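Local coordinates for hypothetical protein ta1320 (Thermoplasma acidophilum, PDB 1NE2) that is of unknown function but probably acts as an S-adenosylmethionine-dependent methyltransferase, at residues A135-A148 against I188-F200. Numbering follows the deposited sequence.
Sequences AFETSMWIYSIGNA and IEAVIFGVRNHSF
Phe-136, at the end of helix 126-138, meets Asn-197 near the start of strand 142-147 and the end of antiparallel strand 187-197, an example of how the class I methyltransferase sheet (order 3-2-1-4-5-7-6) inserts a reversed strand between 142-147 and 162-173. The ring of Phe-136 turns its edge to Asn-197 OD1, ring and amide planes 83° apart, and Ile-142 CD1 lies over one face. The amide spans the helix end: Asn-197 ND2 gives one hydrogen to Phe-136 O (2.8 Å), from above the carbonyl plane, and the other to Ser-139 O (2.8 Å), both acceptors lying in the amide plane, which fixes its rotation. Asn-197 OD1 meanwhile accepts from Ser-199 N, an Asx turn. At the corner, Met-140 O accepts a hydrogen bond from the backbone N of Asn-197, while Met-140 CG lies over the guanidinium face of Arg-196, a fit too tight to trust. With CG anti to the backbone N (chi1 176°) and the chain bent at chi2, Arg-196 passes across one face of the Trp-141 indole, making an off-centre cation-pi contact; its NH1 forms a salt bridge with Phe-200 OXT (2.6 Å), although Phe-200 is poorly ordered. A leucine in place of Arg-196 would probably leave the C-terminal carboxylate without its ionic partner. Beyond, Ile-142 pairs with Val-195, both on the face covered by helix 151-161. Tyr-143 lays its ring beside Gly-194, its CD1 3.7 Å from Gly-194 CA, while its hydroxyl bonds to Asp-47. On the other face, a water joins Ser-144 OG to Val-191 O. Ile-145 and Ile-192 run side by side on Tyr-143's face, Ile-145 CD1 3.8 Å from Ile-192 CG1. Just past the last bridge, Asn-147 with Ala-190, Ala-148 N donates to Glu-189 O at 3.1 Å.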
loop_
_atom_site.group_PDB
_atom_site.type_symbol
_atom_site.label_atom_id
_atom_site.label_comp_id
_atom_site.label_asym_id
_atom_site.label_seq_id
_atom_site.Cartn_x
_atom_site.Cartn_y
_atom_site.Cartn_z
ATOM N N ALA B 135 0.674 13.648 4.183
ATOM C CA ALA B 135 1.716 13.133 3.302
ATOM C C ALA B 135 3.014 12.882 4.062
ATOM O O ALA B 135 3.620 11.823 3.933
ATOM C CB ALA B 135 1.965 14.105 2.144
ATOM N N PHE B 136 3.434 13.854 4.868
ATOM C CA PHE B 136 4.672 13.713 5.619
ATOM C C PHE B 136 4.631 12.731 6.785
ATOM O O PHE B 136 5.668 12.353 7.328
ATOM C CB PHE B 136 5.144 15.094 6.073
ATOM C CG PHE B 136 5.797 15.877 4.976
ATOM C CD1 PHE B 136 7.124 15.639 4.633
ATOM C CD2 PHE B 136 5.071 16.805 4.240
ATOM C CE1 PHE B 136 7.720 16.313 3.568
ATOM C CE2 PHE B 136 5.657 17.486 3.169
ATOM C CZ PHE B 136 6.987 17.238 2.834
ATOM N N GLU B 137 3.435 12.298 7.155
ATOM C CA GLU B 137 3.288 11.335 8.231
ATOM C C GLU B 137 3.125 9.946 7.610
ATOM O O GLU B 137 3.254 8.926 8.291
ATOM C CB GLU B 137 2.046 11.685 9.057
ATOM C CG GLU B 137 1.700 10.691 10.145
ATOM C CD GLU B 137 0.408 11.046 10.858
ATOM O OE1 GLU B 137 0.011 10.297 11.777
ATOM O OE2 GLU B 137 -0.207 12.074 10.498
ATOM N N THR B 138 2.880 9.926 6.302
ATOM C CA THR B 138 2.611 8.691 5.565
ATOM C C THR B 138 3.685 8.107 4.644
ATOM O O THR B 138 3.902 6.886 4.630
ATOM C CB THR B 138 1.334 8.877 4.695
ATOM O OG1 THR B 138 0.219 9.228 5.530
ATOM C CG2 THR B 138 1.007 7.599 3.935
ATOM N N SER B 139 4.353 8.960 3.878
ATOM C CA SER B 139 5.317 8.468 2.900
ATOM C C SER B 139 6.716 9.063 2.898
ATOM O O SER B 139 6.945 10.169 3.383
ATOM C CB SER B 139 4.717 8.631 1.502
ATOM O OG SER B 139 3.399 8.108 1.454
HETATM N N MSE B 140 7.645 8.312 2.313
HETATM C CA MSE B 140 9.039 8.727 2.212
HETATM C C MSE B 140 9.256 9.693 1.048
HETATM O O MSE B 140 10.040 10.644 1.158
HETATM C CB MSE B 140 9.932 7.498 2.040
HETATM C CG MSE B 140 11.399 7.832 1.850
HETATM SE SE MSE B 140 12.566 6.377 2.345
HETATM C CE MSE B 140 12.609 5.413 0.687
ATOM N N TRP B 141 8.560 9.447 -0.059
ATOM C CA TRP B 141 8.678 10.290 -1.250
ATOM C C TRP B 141 7.322 10.913 -1.557
ATOM O O TRP B 141 6.332 10.212 -1.739
ATOM C CB TRP B 141 9.166 9.459 -2.433
ATOM C CG TRP B 141 10.479 8.786 -2.162
ATOM C CD1 TRP B 141 10.677 7.560 -1.584
ATOM C CD2 TRP B 141 11.776 9.331 -2.403
ATOM N NE1 TRP B 141 12.021 7.314 -1.453
ATOM C CE2 TRP B 141 12.719 8.385 -1.946
ATOM C CE3 TRP B 141 12.236 10.535 -2.960
ATOM C CZ2 TRP B 141 14.102 8.602 -2.032
ATOM C CZ3 TRP B 141 13.611 10.751 -3.047
ATOM C CH2 TRP B 141 14.526 9.786 -2.584
ATOM N N ILE B 142 7.293 12.238 -1.619
ATOM C CA ILE B 142 6.058 12.983 -1.825
ATOM C C ILE B 142 6.076 13.818 -3.105
ATOM O O ILE B 142 7.005 14.595 -3.344
ATOM C CB ILE B 142 5.826 13.889 -0.583
ATOM C CG1 ILE B 142 5.627 12.993 0.653
ATOM C CG2 ILE B 142 4.640 14.811 -0.805
ATOM C CD1 ILE B 142 5.868 13.672 1.987
ATOM N N TYR B 143 5.034 13.662 -3.916
ATOM C CA TYR B 143 4.916 14.375 -5.189
ATOM C C TYR B 143 3.580 15.092 -5.299
ATOM O O TYR B 143 2.554 14.582 -4.849
ATOM C CB TYR B 143 5.031 13.392 -6.355
ATOM C CG TYR B 143 6.385 12.738 -6.486
ATOM C CD1 TYR B 143 7.382 13.318 -7.268
ATOM C CD2 TYR B 143 6.667 11.532 -5.839
ATOM C CE1 TYR B 143 8.635 12.710 -7.413
ATOM C CE2 TYR B 143 7.915 10.914 -5.975
ATOM C CZ TYR B 143 8.888 11.509 -6.769
ATOM O OH TYR B 143 10.105 10.884 -6.946
ATOM N N SER B 144 3.596 16.267 -5.919
ATOM C CA SER B 144 2.380 17.059 -6.095
ATOM C C SER B 144 2.424 17.801 -7.416
ATOM O O SER B 144 3.480 18.283 -7.834
ATOM C CB SER B 144 2.241 18.088 -4.963
ATOM O OG SER B 144 1.104 18.925 -5.163
ATOM N N ILE B 145 1.277 17.883 -8.078
ATOM C CA ILE B 145 1.184 18.620 -9.326
ATOM C C ILE B 145 -0.077 19.452 -9.177
ATOM O O ILE B 145 -1.136 18.935 -8.823
ATOM C CB ILE B 145 1.104 17.695 -10.579
ATOM C CG1 ILE B 145 1.063 18.563 -11.843
ATOM C CG2 ILE B 145 -0.125 16.791 -10.513
ATOM C CD1 ILE B 145 1.329 17.814 -13.136
ATOM N N GLY B 146 0.051 20.752 -9.403
ATOM C CA GLY B 146 -1.100 21.623 -9.267
ATOM C C GLY B 146 -0.837 23.054 -9.683
ATOM O O GLY B 146 0.182 23.360 -10.296
ATOM N N ASN B 147 -1.780 23.926 -9.340
ATOM C CA ASN B 147 -1.710 25.350 -9.652
ATOM C C ASN B 147 -0.417 25.968 -9.130
ATOM O O ASN B 147 -0.020 25.737 -7.986
ATOM C CB ASN B 147 -2.926 26.049 -9.032
ATOM C CG ASN B 147 -3.021 27.514 -9.399
ATOM O OD1 ASN B 147 -3.943 28.204 -8.966
ATOM N ND2 ASN B 147 -2.078 28.000 -10.196
ATOM N N ALA B 148 0.236 26.759 -9.976
ATOM C CA ALA B 148 1.490 27.407 -9.608
ATOM C C ALA B 148 1.288 28.543 -8.608
ATOM O O ALA B 148 2.258 29.076 -8.066
ATOM C CB ALA B 148 2.187 27.931 -10.852
ATOM N N ILE B 188 -1.761 28.639 -18.646
ATOM C CA ILE B 188 -1.375 29.030 -17.297
ATOM C C ILE B 188 -0.222 28.170 -16.797
ATOM O O ILE B 188 0.167 27.190 -17.437
ATOM C CB ILE B 188 -2.551 28.906 -16.305
ATOM C CG1 ILE B 188 -3.214 27.535 -16.448
ATOM C CG2 ILE B 188 -3.538 30.039 -16.529
ATOM C CD1 ILE B 188 -4.380 27.315 -15.508
ATOM N N GLU B 189 0.310 28.533 -15.638
ATOM C CA GLU B 189 1.439 27.813 -15.072
ATOM C C GLU B 189 1.050 26.852 -13.954
ATOM O O GLU B 189 0.286 27.194 -13.050
ATOM C CB GLU B 189 2.466 28.824 -14.558
ATOM C CG GLU B 189 3.830 28.248 -14.237
ATOM C CD GLU B 189 4.822 29.321 -13.820
ATOM O OE1 GLU B 189 5.005 30.292 -14.585
ATOM O OE2 GLU B 189 5.420 29.193 -12.730
ATOM N N ALA B 190 1.569 25.633 -14.034
ATOM C CA ALA B 190 1.324 24.632 -13.007
ATOM C C ALA B 190 2.703 24.321 -12.449
ATOM O O ALA B 190 3.718 24.730 -13.022
ATOM C CB ALA B 190 0.695 23.376 -13.613
ATOM N N VAL B 191 2.752 23.611 -11.332
ATOM C CA VAL B 191 4.032 23.276 -10.734
ATOM C C VAL B 191 4.064 21.837 -10.243
ATOM O O VAL B 191 3.087 21.334 -9.682
ATOM C CB VAL B 191 4.367 24.226 -9.551
ATOM C CG1 VAL B 191 3.353 24.057 -8.428
ATOM C CG2 VAL B 191 5.777 23.947 -9.046
ATOM N N ILE B 192 5.195 21.184 -10.484
ATOM C CA ILE B 192 5.424 19.814 -10.056
ATOM C C ILE B 192 6.460 19.833 -8.943
ATOM O O ILE B 192 7.547 20.393 -9.112
ATOM C CB ILE B 192 5.973 18.939 -11.207
ATOM C CG1 ILE B 192 4.880 18.691 -12.251
ATOM C CG2 ILE B 192 6.496 17.605 -10.648
ATOM C CD1 ILE B 192 5.377 17.935 -13.478
ATOM N N PHE B 193 6.111 19.230 -7.811
ATOM C CA PHE B 193 7.004 19.138 -6.660
ATOM C C PHE B 193 7.366 17.685 -6.403
ATOM O O PHE B 193 6.517 16.807 -6.523
ATOM C CB PHE B 193 6.327 19.692 -5.399
ATOM C CG PHE B 193 6.446 21.176 -5.248
ATOM C CD1 PHE B 193 7.676 21.758 -4.962
ATOM C CD2 PHE B 193 5.332 21.997 -5.405
ATOM C CE1 PHE B 193 7.796 23.147 -4.834
ATOM C CE2 PHE B 193 5.444 23.386 -5.278
ATOM C CZ PHE B 193 6.677 23.956 -4.993
ATOM N N GLY B 194 8.634 17.455 -6.069
ATOM C CA GLY B 194 9.134 16.135 -5.726
ATOM C C GLY B 194 9.893 16.392 -4.440
ATOM O O GLY B 194 10.804 17.224 -4.431
ATOM N N VAL B 195 9.524 15.704 -3.362
ATOM C CA VAL B 195 10.159 15.923 -2.058
ATOM C C VAL B 195 10.545 14.633 -1.335
ATOM O O VAL B 195 9.801 13.644 -1.372
ATOM C CB VAL B 195 9.206 16.709 -1.114
ATOM C CG1 VAL B 195 9.980 17.247 0.084
ATOM C CG2 VAL B 195 8.513 17.836 -1.871
ATOM N N ARG B 196 11.712 14.634 -0.691
ATOM C CA ARG B 196 12.145 13.470 0.083
ATOM C C ARG B 196 11.857 13.784 1.549
ATOM O O ARG B 196 12.387 14.749 2.097
ATOM C CB ARG B 196 13.641 13.208 -0.105
ATOM C CG ARG B 196 14.178 12.064 0.749
ATOM C CD ARG B 196 13.441 10.763 0.463
ATOM N NE ARG B 196 14.083 9.611 1.097
ATOM C CZ ARG B 196 14.056 9.352 2.402
ATOM N NH1 ARG B 196 13.411 10.160 3.231
ATOM N NH2 ARG B 196 14.688 8.288 2.880
ATOM N N ASN B 197 11.010 12.977 2.176
ATOM C CA ASN B 197 10.637 13.183 3.576
ATOM C C ASN B 197 11.847 13.099 4.512
ATOM O O ASN B 197 12.653 12.182 4.407
ATOM C CB ASN B 197 9.617 12.126 3.999
ATOM C CG ASN B 197 8.831 12.529 5.233
ATOM O OD1 ASN B 197 9.302 13.310 6.059
ATOM N ND2 ASN B 197 7.630 11.982 5.372
ATOM N N HIS B 198 11.971 14.057 5.424
ATOM C CA HIS B 198 13.071 14.057 6.388
ATOM C C HIS B 198 12.899 12.954 7.431
ATOM O O HIS B 198 13.881 12.463 7.994
ATOM C CB HIS B 198 13.140 15.400 7.116
ATOM C CG HIS B 198 13.849 16.471 6.351
ATOM N ND1 HIS B 198 13.704 17.810 6.646
ATOM C CD2 HIS B 198 14.737 16.403 5.331
ATOM C CE1 HIS B 198 14.472 18.520 5.839
ATOM N NE2 HIS B 198 15.109 17.691 5.033
ATOM N N SER B 199 11.652 12.581 7.696
ATOM C CA SER B 199 11.348 11.555 8.689
ATOM C C SER B 199 11.927 10.185 8.353
ATOM O O SER B 199 13.025 9.839 8.794
ATOM C CB SER B 199 9.833 11.446 8.878
ATOM O OG SER B 199 9.296 12.675 9.337
ATOM N N PHE B 200 11.183 9.403 7.579
ATOM C CA PHE B 200 11.626 8.067 7.193
ATOM C C PHE B 200 11.973 7.977 5.711
ATOM O O PHE B 200 11.279 7.234 4.984
ATOM C CB PHE B 200 10.549 7.036 7.547
ATOM C CG PHE B 200 9.143 7.538 7.370
ATOM C CD1 PHE B 200 8.701 8.004 6.136
ATOM C CD2 PHE B 200 8.259 7.549 8.445
ATOM C CE1 PHE B 200 7.401 8.473 5.975
ATOM C CE2 PHE B 200 6.957 8.018 8.293
ATOM C CZ PHE B 200 6.528 8.480 7.054
ATOM O OXT PHE B 200 12.939 8.651 5.296
HETATM O O HOH W 1 1.992 21.092 -6.800
#